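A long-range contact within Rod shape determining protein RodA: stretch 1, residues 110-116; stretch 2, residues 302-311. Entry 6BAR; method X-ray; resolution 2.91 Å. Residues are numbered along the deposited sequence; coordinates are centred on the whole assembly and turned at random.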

# COMPACT_ATOMS: atom_id res chain seq x y z
N ALA A 110 -5.00 -3.61 8.05
CA ALA A 110 -6.14 -2.71 7.98
C ALA A 110 -6.41 -2.27 6.55
O ALA A 110 -7.55 -2.29 6.08
CB ALA A 110 -5.92 -1.50 8.88
N LYS A 111 -5.36 -1.84 5.83
CA LYS A 111 -5.55 -1.38 4.46
C LYS A 111 -6.19 -2.46 3.60
O LYS A 111 -7.21 -2.22 2.94
CB LYS A 111 -4.21 -0.93 3.85
CG LYS A 111 -3.56 0.25 4.57
CD LYS A 111 -2.56 0.99 3.69
CE LYS A 111 -1.38 0.13 3.31
NZ LYS A 111 -0.52 -0.19 4.48
N LEU A 112 -5.62 -3.67 3.62
CA LEU A 112 -6.17 -4.74 2.78
C LEU A 112 -7.58 -5.13 3.22
O LEU A 112 -8.48 -5.29 2.38
CB LEU A 112 -5.23 -5.95 2.77
CG LEU A 112 -3.82 -5.64 2.23
CD1 LEU A 112 -2.91 -6.86 2.19
CD2 LEU A 112 -3.89 -4.97 0.85
N GLY A 113 -7.80 -5.29 4.53
CA GLY A 113 -9.12 -5.65 5.01
C GLY A 113 -10.18 -4.62 4.67
O GLY A 113 -11.29 -4.98 4.28
N LEU A 114 -9.87 -3.33 4.82
CA LEU A 114 -10.84 -2.30 4.49
C LEU A 114 -11.11 -2.25 2.99
O LEU A 114 -12.26 -2.07 2.57
CB LEU A 114 -10.39 -0.93 4.99
CG LEU A 114 -11.42 0.18 4.77
CD1 LEU A 114 -12.75 -0.18 5.41
CD2 LEU A 114 -10.92 1.51 5.31
N LEU A 115 -10.07 -2.40 2.16
CA LEU A 115 -10.29 -2.44 0.72
C LEU A 115 -11.23 -3.58 0.34
O LEU A 115 -12.20 -3.37 -0.39
CB LEU A 115 -8.95 -2.55 -0.02
CG LEU A 115 -8.12 -1.27 -0.12
CD1 LEU A 115 -6.80 -1.52 -0.84
CD2 LEU A 115 -8.91 -0.18 -0.83
N LEU A 116 -10.98 -4.78 0.87
CA LEU A 116 -11.85 -5.92 0.57
C LEU A 116 -13.26 -5.70 1.09
O LEU A 116 -14.24 -5.94 0.37
CB LEU A 116 -11.26 -7.20 1.16
CG LEU A 116 -10.07 -7.76 0.38
CD1 LEU A 116 -9.46 -8.98 1.07
CD2 LEU A 116 -10.52 -8.11 -1.03
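Stretch 2 302-311: GFAGMLGFQV

Stretch 2 is helical throughout, as is stretch 1, and both helices run on beyond the residues considered here. The evidence is local and regular: phi/psi values stay near -60/-45, and i to i+4 backbone hydrogen bonds recur, for example from Met 306 N to Gly 302 O at 3.0 Å and from Gln 310 N to Met 306 O at 3.0 Å. The N-to-C directions differ by 145°, so stretch 2 runs roughly antiparallel to stretch 1, with a signed crossing angle of 145°. At 10.9 Å, the closest approach of the axes leaves room for side chains between the backbones.

The register shows where that room narrows. Leu 115 CA lies 6.5 Å from Gly 302 CA, whereas Lys 111 CA and Met 306 CA are 8.6 Å apart. The closer approach is possible because Gly 302 has no side chain: Leu 115 CD2 reaches 3.7 Å from Gly 302 CA, and an ideal CB on that glycine would lie 2.5 Å from Leu 115 CD2, a clash. Leu 115 (chi1 m, chi2 t) is thus the bump and Gly 302 the floor of its hollow. Leu 115 CD1 lies 3.7 Å from Phe 303 N and 3.7 Å from Met 306 SD, spanning the next turn.

Met 306 points toward stretch 1 and fills the wider gap, its SD also 3.9 Å from Lys 111 CD, an aliphatic part of the lysine. To the side, Leu 112 starts sideways but its end comes nearer, placing CD2 3.8 Å from Phe 303 CE1, at the ring edge. Farther along, Lys 111 CE comes within 4.2 Å of Gln 310 OE1. No hydrogen bond crosses the contact; the two stretches bury 318 Å², both sides summed, and the contacts described between them are van der Waals approaches.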

# COMPACT_ATOMS: atom_id res chain seq x y z
N GLY A 302 -8.78 0.82 -5.58
CA GLY A 302 -8.39 1.25 -4.25
C GLY A 302 -6.94 0.95 -3.95
O GLY A 302 -6.21 1.80 -3.41
N PHE A 303 -6.48 -0.24 -4.34
CA PHE A 303 -5.08 -0.60 -4.13
C PHE A 303 -4.15 0.36 -4.88
O PHE A 303 -3.18 0.89 -4.31
CB PHE A 303 -4.83 -2.04 -4.57
CG PHE A 303 -3.54 -2.62 -4.08
CD1 PHE A 303 -3.48 -3.27 -2.86
CD2 PHE A 303 -2.38 -2.51 -4.84
CE1 PHE A 303 -2.29 -3.80 -2.41
CE2 PHE A 303 -1.19 -3.04 -4.39
CZ PHE A 303 -1.14 -3.69 -3.17
N ALA A 304 -4.43 0.58 -6.17
CA ALA A 304 -3.60 1.49 -6.96
C ALA A 304 -3.61 2.90 -6.38
O ALA A 304 -2.58 3.58 -6.39
CB ALA A 304 -4.08 1.51 -8.42
N GLY A 305 -4.76 3.35 -5.89
CA GLY A 305 -4.82 4.66 -5.26
C GLY A 305 -3.91 4.75 -4.05
O GLY A 305 -3.12 5.69 -3.93
N MET A 306 -4.01 3.79 -3.14
CA MET A 306 -3.16 3.81 -1.96
C MET A 306 -1.68 3.82 -2.34
O MET A 306 -0.87 4.57 -1.76
CB MET A 306 -3.48 2.62 -1.06
CG MET A 306 -4.84 2.72 -0.40
SD MET A 306 -5.16 1.39 0.77
CE MET A 306 -6.56 2.06 1.66
N LEU A 307 -1.30 3.01 -3.33
CA LEU A 307 0.10 2.94 -3.73
C LEU A 307 0.58 4.27 -4.30
O LEU A 307 1.58 4.85 -3.83
CB LEU A 307 0.27 1.81 -4.74
CG LEU A 307 1.62 1.10 -4.79
CD1 LEU A 307 1.42 -0.29 -5.35
CD2 LEU A 307 2.60 1.88 -5.63
N GLY A 308 -0.12 4.78 -5.32
CA GLY A 308 0.22 6.08 -5.87
C GLY A 308 0.24 7.18 -4.83
O GLY A 308 1.05 8.11 -4.91
N PHE A 309 -0.63 7.08 -3.82
CA PHE A 309 -0.69 8.14 -2.81
C PHE A 309 0.54 8.11 -1.92
O PHE A 309 1.08 9.17 -1.58
CB PHE A 309 -1.96 8.00 -1.96
CG PHE A 309 -2.14 9.12 -0.97
CD1 PHE A 309 -2.66 10.34 -1.37
CD2 PHE A 309 -1.80 8.94 0.36
CE1 PHE A 309 -2.83 11.36 -0.45
CE2 PHE A 309 -1.97 9.97 1.28
CZ PHE A 309 -2.49 11.18 0.87
N GLN A 310 1.01 6.93 -1.53
CA GLN A 310 2.28 6.88 -0.79
C GLN A 310 3.41 7.47 -1.63
O GLN A 310 4.26 8.22 -1.11
CB GLN A 310 2.61 5.46 -0.37
CG GLN A 310 1.60 4.90 0.60
CD GLN A 310 2.16 3.75 1.41
OE1 GLN A 310 1.42 2.89 1.88
NE2 GLN A 310 3.48 3.73 1.57
N VAL A 311 3.44 7.15 -2.92
CA VAL A 311 4.50 7.69 -3.78
C VAL A 311 4.45 9.22 -3.81
O VAL A 311 5.47 9.91 -3.63
CB VAL A 311 4.42 7.09 -5.19
CG1 VAL A 311 5.41 7.78 -6.11
CG2 VAL A 311 4.70 5.60 -5.14